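Local coordinates for EGF family domain-containing protein (Toxoplasma gondii, PDB 4Z80) that binds a peptide of the rhoptry neck protein RON2L1 as the divergent antigen AMA4, probably at the moving junction during host-cell invasion, at residues Y64-K78 and H264-S277. Numbering follows the deposited sequence.
Sequences YDSSAQAYCQSSSAK and HCWPYKSGGNCFRS
The C72–C274 disulfide pins two loops of the AMA extracellular region together, one following strand 60-62 and the other preceding strand 280-283. C72 SG and C274 SG are 2.0 Å apart, with chi3 -81°. SG of C274 also lies over one face of the Y268 ring, while CB of C72's neighbour Y71 packs on CD2 of that ring.

On one side of the disulfide, R276 reaches out along an extended chain, its CG anti to the backbone N (chi1 179°). Its NE donates to Y64 O at 2.9 Å, in the carbonyl plane and on a lone pair. The D65 carboxylate stacks over the guanidinium, the two planes 15° apart. OD1 of D65 is 3.3 Å from NH1 of R276; the oxygen sits above the guanidinium plane, so the salt bridge is electrostatic rather than a directed hydrogen bond. S67 N donates to D65 OD1, closing an Asx turn; S67 OG also donates to OD1, and C72 N to OD2. Water 2 joins OD2 to R276 NH1. D175 and E177 give the guanidinium further salt bridges, and D175 also accepts from H264 NE2.

On the other side, K78 and N273 form a single beta bridge. K78 N donates to G272 O (3.0 Å) and C274 N to K78 O (2.9 Å). Beyond it two turns meet: OG of S76 and OG of S270 share a hydrogen bond of 2.9 Å. G271 N bonds weakly to S76 O.

Y268 and S270 make backbone hydrogen bonds to the bound peptide chain. Two loops joined by a disulfide and a beta bridge thus border the peptide site, consistent with the RON2-binding groove of AMA proteins.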
loop_
_atom_site.group_PDB
_atom_site.type_symbol
_atom_site.label_atom_id
_atom_site.label_comp_id
_atom_site.label_asym_id
_atom_site.label_seq_id
_atom_site.Cartn_x
_atom_site.Cartn_y
_atom_site.Cartn_z
ATOM N N TYR A 64 -9.071 -12.360 -1.375
ATOM C CA TYR A 64 -8.882 -13.647 -0.728
ATOM C C TYR A 64 -9.205 -13.478 0.743
ATOM O O TYR A 64 -8.582 -12.660 1.424
ATOM C CB TYR A 64 -7.446 -14.128 -0.912
ATOM C CG TYR A 64 -7.114 -15.420 -0.212
ATOM C CD1 TYR A 64 -7.454 -16.640 -0.779
ATOM C CD2 TYR A 64 -6.430 -15.422 0.991
ATOM C CE1 TYR A 64 -7.137 -17.831 -0.153
ATOM C CE2 TYR A 64 -6.109 -16.610 1.632
ATOM C CZ TYR A 64 -6.464 -17.806 1.051
ATOM O OH TYR A 64 -6.140 -18.986 1.680
ATOM N N ASP A 65 -10.178 -14.240 1.227
ATOM C CA ASP A 65 -10.574 -14.174 2.625
ATOM C C ASP A 65 -10.634 -15.582 3.210
ATOM O O ASP A 65 -11.563 -16.342 2.941
ATOM C CB ASP A 65 -11.918 -13.463 2.776
ATOM C CG ASP A 65 -12.204 -13.060 4.208
ATOM O OD1 ASP A 65 -11.739 -13.772 5.119
ATOM O OD2 ASP A 65 -12.882 -12.034 4.425
ATOM N N SER A 66 -9.636 -15.911 4.021
ATOM C CA SER A 66 -9.555 -17.220 4.657
ATOM C C SER A 66 -9.913 -17.135 6.141
ATOM O O SER A 66 -9.518 -17.991 6.930
ATOM C CB SER A 66 -8.159 -17.815 4.481
ATOM O OG SER A 66 -7.171 -16.945 4.995
ATOM N N SER A 67 -10.658 -16.102 6.523
ATOM C CA SER A 67 -11.287 -16.103 7.838
ATOM C C SER A 67 -12.324 -17.223 7.821
ATOM O O SER A 67 -12.736 -17.681 6.755
ATOM C CB SER A 67 -11.923 -14.741 8.172
ATOM O OG SER A 67 -13.001 -14.437 7.301
ATOM N N ALA A 68 -12.734 -17.679 8.996
ATOM C CA ALA A 68 -13.702 -18.763 9.084
ATOM C C ALA A 68 -14.999 -18.417 8.345
ATOM O O ALA A 68 -15.619 -19.288 7.728
ATOM C CB ALA A 68 -13.986 -19.080 10.533
ATOM N N GLN A 69 -15.397 -17.146 8.396
ATOM C CA GLN A 69 -16.630 -16.701 7.741
ATOM C C GLN A 69 -16.419 -16.245 6.294
ATOM O O GLN A 69 -17.391 -16.052 5.562
ATOM C CB GLN A 69 -17.275 -15.559 8.536
ATOM C CG GLN A 69 -17.629 -15.921 9.968
ATOM C CD GLN A 69 -18.416 -17.210 10.061
ATOM O OE1 GLN A 69 -19.376 -17.418 9.320
ATOM N NE2 GLN A 69 -17.994 -18.098 10.953
ATOM N N ALA A 70 -15.161 -16.068 5.894
ATOM C CA ALA A 70 -14.825 -15.638 4.535
ATOM C C ALA A 70 -15.609 -14.387 4.134
ATOM O O ALA A 70 -16.080 -14.275 3.004
ATOM C CB ALA A 70 -15.078 -16.774 3.538
ATOM N N TYR A 71 -15.718 -13.442 5.067
ATOM C CA TYR A 71 -16.578 -12.265 4.915
ATOM C C TYR A 71 -16.465 -11.562 3.569
ATOM O O TYR A 71 -17.465 -11.330 2.899
ATOM C CB TYR A 71 -16.264 -11.232 5.999
ATOM C CG TYR A 71 -16.471 -11.700 7.422
ATOM C CD1 TYR A 71 -17.750 -11.848 7.944
ATOM C CD2 TYR A 71 -15.391 -11.959 8.250
ATOM C CE1 TYR A 71 -17.941 -12.263 9.251
ATOM C CE2 TYR A 71 -15.572 -12.372 9.554
ATOM C CZ TYR A 71 -16.852 -12.521 10.048
ATOM O OH TYR A 71 -17.036 -12.927 11.350
ATOM N N CYS A 72 -15.246 -11.202 3.185
ATOM C CA CYS A 72 -15.065 -10.310 2.049
ATOM C C CYS A 72 -15.099 -11.044 0.712
ATOM O O CYS A 72 -14.950 -10.419 -0.335
ATOM C CB CYS A 72 -13.752 -9.532 2.189
ATOM S SG CYS A 72 -13.687 -8.452 3.657
ATOM N N GLN A 73 -15.312 -12.358 0.745
ATOM C CA GLN A 73 -15.534 -13.131 -0.480
ATOM C C GLN A 73 -17.017 -13.223 -0.840
ATOM O O GLN A 73 -17.372 -13.707 -1.914
ATOM C CB GLN A 73 -14.943 -14.540 -0.348
ATOM C CG GLN A 73 -13.440 -14.553 -0.527
ATOM C CD GLN A 73 -12.792 -15.930 -0.423
ATOM O OE1 GLN A 73 -11.570 -16.038 -0.478
ATOM N NE2 GLN A 73 -13.600 -16.984 -0.262
ATOM N N SER A 74 -17.875 -12.751 0.056
ATOM C CA SER A 74 -19.323 -12.759 -0.169
ATOM C C SER A 74 -19.734 -11.853 -1.321
ATOM O O SER A 74 -19.157 -10.781 -1.515
ATOM C CB SER A 74 -20.057 -12.318 1.093
ATOM O OG SER A 74 -21.443 -12.142 0.834
ATOM N N SER A 75 -20.754 -12.273 -2.066
ATOM C CA SER A 75 -21.263 -11.466 -3.168
ATOM C C SER A 75 -21.901 -10.180 -2.653
ATOM O O SER A 75 -22.048 -9.218 -3.407
ATOM C CB SER A 75 -22.274 -12.260 -4.002
ATOM O OG SER A 75 -23.352 -12.709 -3.201
ATOM N N SER A 76 -22.265 -10.154 -1.371
ATOM C CA SER A 76 -22.879 -8.967 -0.782
ATOM C C SER A 76 -21.849 -8.065 -0.104
ATOM O O SER A 76 -22.200 -7.020 0.438
ATOM C CB SER A 76 -23.961 -9.366 0.222
ATOM O OG SER A 76 -23.412 -10.092 1.304
ATOM N N ALA A 77 -20.583 -8.473 -0.124
ATOM C CA ALA A 77 -19.512 -7.630 0.392
ATOM C C ALA A 77 -19.158 -6.571 -0.642
ATOM O O ALA A 77 -18.898 -6.900 -1.796
ATOM C CB ALA A 77 -18.294 -8.461 0.735
ATOM N N LYS A 78 -19.151 -5.308 -0.235
ATOM C CA LYS A 78 -18.745 -4.244 -1.143
ATOM C C LYS A 78 -17.234 -4.069 -1.081
ATOM O O LYS A 78 -16.670 -3.855 -0.013
ATOM C CB LYS A 78 -19.446 -2.933 -0.803
ATOM C CG LYS A 78 -19.098 -1.800 -1.751
ATOM C CD LYS A 78 -19.917 -0.556 -1.458
ATOM C CE LYS A 78 -19.535 0.580 -2.394
ATOM N NZ LYS A 78 -20.398 1.776 -2.204
ATOM N N HIS A 264 -9.387 -7.397 10.860
ATOM C CA HIS A 264 -10.587 -7.649 11.654
ATOM C C HIS A 264 -10.897 -6.542 12.653
ATOM O O HIS A 264 -11.890 -6.618 13.371
ATOM C CB HIS A 264 -10.468 -8.992 12.369
ATOM C CG HIS A 264 -10.438 -10.143 11.420
ATOM N ND1 HIS A 264 -11.490 -10.428 10.578
ATOM C CD2 HIS A 264 -9.472 -11.047 11.140
ATOM C CE1 HIS A 264 -11.179 -11.469 9.828
ATOM N NE2 HIS A 264 -9.961 -11.865 10.151
ATOM N N CYS A 265 -10.058 -5.513 12.683
ATOM C CA CYS A 265 -10.314 -4.329 13.496
ATOM C C CYS A 265 -11.416 -3.457 12.908
ATOM O O CYS A 265 -11.955 -2.599 13.598
ATOM C CB CYS A 265 -9.044 -3.494 13.638
ATOM S SG CYS A 265 -7.615 -4.380 14.301
ATOM N N TRP A 266 -11.731 -3.664 11.630
ATOM C CA TRP A 266 -12.720 -2.842 10.945
ATOM C C TRP A 266 -14.056 -3.552 10.893
ATOM O O TRP A 266 -14.112 -4.776 10.764
ATOM C CB TRP A 266 -12.261 -2.499 9.525
ATOM C CG TRP A 266 -10.864 -2.015 9.478
ATOM C CD1 TRP A 266 -9.814 -2.628 8.867
ATOM C CD2 TRP A 266 -10.342 -0.821 10.074
ATOM N NE1 TRP A 266 -8.672 -1.890 9.036
ATOM C CE2 TRP A 266 -8.967 -0.775 9.774
ATOM C CE3 TRP A 266 -10.902 0.218 10.826
ATOM C CZ2 TRP A 266 -8.141 0.269 10.200
ATOM C CZ3 TRP A 266 -10.078 1.255 11.248
ATOM C CH2 TRP A 266 -8.717 1.272 10.934
ATOM N N PRO A 267 -15.152 -2.789 10.975
ATOM C CA PRO A 267 -16.467 -3.427 10.964
ATOM C C PRO A 267 -16.898 -3.840 9.564
ATOM O O PRO A 267 -16.636 -3.114 8.599
ATOM C CB PRO A 267 -17.380 -2.333 11.505
ATOM C CG PRO A 267 -16.750 -1.080 11.040
ATOM C CD PRO A 267 -15.260 -1.321 11.069
ATOM N N TYR A 268 -17.538 -4.999 9.462
ATOM C CA TYR A 268 -18.224 -5.391 8.243
ATOM C C TYR A 268 -19.623 -5.906 8.546
ATOM O O TYR A 268 -19.806 -6.777 9.397
ATOM C CB TYR A 268 -17.459 -6.473 7.471
ATOM C CG TYR A 268 -18.306 -7.008 6.339
ATOM C CD1 TYR A 268 -18.594 -6.216 5.233
ATOM C CD2 TYR A 268 -18.870 -8.274 6.403
ATOM C CE1 TYR A 268 -19.393 -6.681 4.214
ATOM C CE2 TYR A 268 -19.677 -8.746 5.382
ATOM C CZ TYR A 268 -19.928 -7.944 4.290
ATOM O OH TYR A 268 -20.729 -8.398 3.271
ATOM N N LYS A 269 -20.598 -5.358 7.830
ATOM C CA LYS A 269 -21.972 -5.845 7.860
ATOM C C LYS A 269 -22.454 -5.977 6.424
ATOM O O LYS A 269 -22.135 -5.131 5.581
ATOM C CB LYS A 269 -22.860 -4.898 8.661
ATOM C CG LYS A 269 -24.305 -5.321 8.766
ATOM C CD LYS A 269 -25.005 -4.413 9.756
ATOM C CE LYS A 269 -26.454 -4.796 9.969
ATOM N NZ LYS A 269 -27.042 -4.033 11.107
ATOM N N SER A 270 -23.205 -7.044 6.160
ATOM C CA SER A 270 -23.644 -7.402 4.812
ATOM C C SER A 270 -24.126 -6.182 4.039
ATOM O O SER A 270 -24.936 -5.401 4.533
ATOM C CB SER A 270 -24.755 -8.457 4.883
ATOM O OG SER A 270 -24.890 -9.143 3.652
ATOM N N GLY A 271 -23.596 -6.010 2.832
ATOM C CA GLY A 271 -23.959 -4.883 1.991
ATOM C C GLY A 271 -23.041 -3.676 2.124
ATOM O O GLY A 271 -23.077 -2.780 1.283
ATOM N N GLY A 272 -22.227 -3.645 3.178
ATOM C CA GLY A 272 -21.329 -2.523 3.425
ATOM C C GLY A 272 -19.936 -2.807 2.894
ATOM O O GLY A 272 -19.671 -3.903 2.415
ATOM N N ASN A 273 -19.052 -1.815 2.953
ATOM C CA ASN A 273 -17.658 -2.026 2.570
ATOM C C ASN A 273 -16.987 -3.057 3.462
ATOM O O ASN A 273 -17.114 -3.014 4.686
ATOM C CB ASN A 273 -16.874 -0.712 2.615
ATOM C CG ASN A 273 -17.037 0.108 1.352
ATOM O OD1 ASN A 273 -16.293 -0.052 0.379
ATOM N ND2 ASN A 273 -18.011 0.991 1.361
ATOM N N CYS A 274 -16.297 -3.993 2.822
ATOM C CA CYS A 274 -15.532 -5.026 3.499
ATOM C C CYS A 274 -14.061 -4.689 3.324
ATOM O O CYS A 274 -13.552 -4.712 2.204
ATOM C CB CYS A 274 -15.852 -6.405 2.923
ATOM S SG CYS A 274 -15.570 -7.795 4.049
ATOM N N PHE A 275 -13.394 -4.365 4.429
ATOM C CA PHE A 275 -12.005 -3.918 4.417
ATOM C C PHE A 275 -11.075 -5.072 4.764
ATOM O O PHE A 275 -11.109 -5.594 5.877
ATOM C CB PHE A 275 -11.798 -2.761 5.404
ATOM C CG PHE A 275 -12.580 -1.521 5.061
ATOM C CD1 PHE A 275 -12.111 -0.636 4.103
ATOM C CD2 PHE A 275 -13.787 -1.247 5.681
ATOM C CE1 PHE A 275 -12.822 0.505 3.780
ATOM C CE2 PHE A 275 -14.505 -0.112 5.357
ATOM C CZ PHE A 275 -14.018 0.767 4.401
ATOM N N ARG A 276 -10.242 -5.477 3.813
ATOM C CA ARG A 276 -9.315 -6.574 4.035
ATOM C C ARG A 276 -8.094 -6.418 3.149
ATOM O O ARG A 276 -8.189 -5.920 2.026
ATOM C CB ARG A 276 -9.983 -7.929 3.766
ATOM C CG ARG A 276 -9.063 -9.130 3.959
ATOM C CD ARG A 276 -9.816 -10.449 3.969
ATOM N NE ARG A 276 -8.898 -11.575 4.123
ATOM C CZ ARG A 276 -8.670 -12.246 5.252
ATOM N NH1 ARG A 276 -9.303 -11.938 6.380
ATOM N NH2 ARG A 276 -7.796 -13.244 5.241
ATOM N N SER A 277 -6.950 -6.846 3.670
ATOM C CA SER A 277 -5.696 -6.842 2.934
ATOM C C SER A 277 -5.406 -5.479 2.319
ATOM O O SER A 277 -5.040 -5.365 1.151
ATOM C CB SER A 277 -5.715 -7.937 1.866
ATOM O OG SER A 277 -5.921 -9.194 2.490
HETATM O O HOH W 1 -6.129 -11.636 1.475
HETATM O O HOH W 2 -12.032 -10.867 6.725
HETATM O O HOH W 3 -21.958 -10.703 3.554
HETATM O O HOH W 4 -14.063 -1.939 0.157
HETATM O O HOH W 5 -18.588 3.045 -0.419
#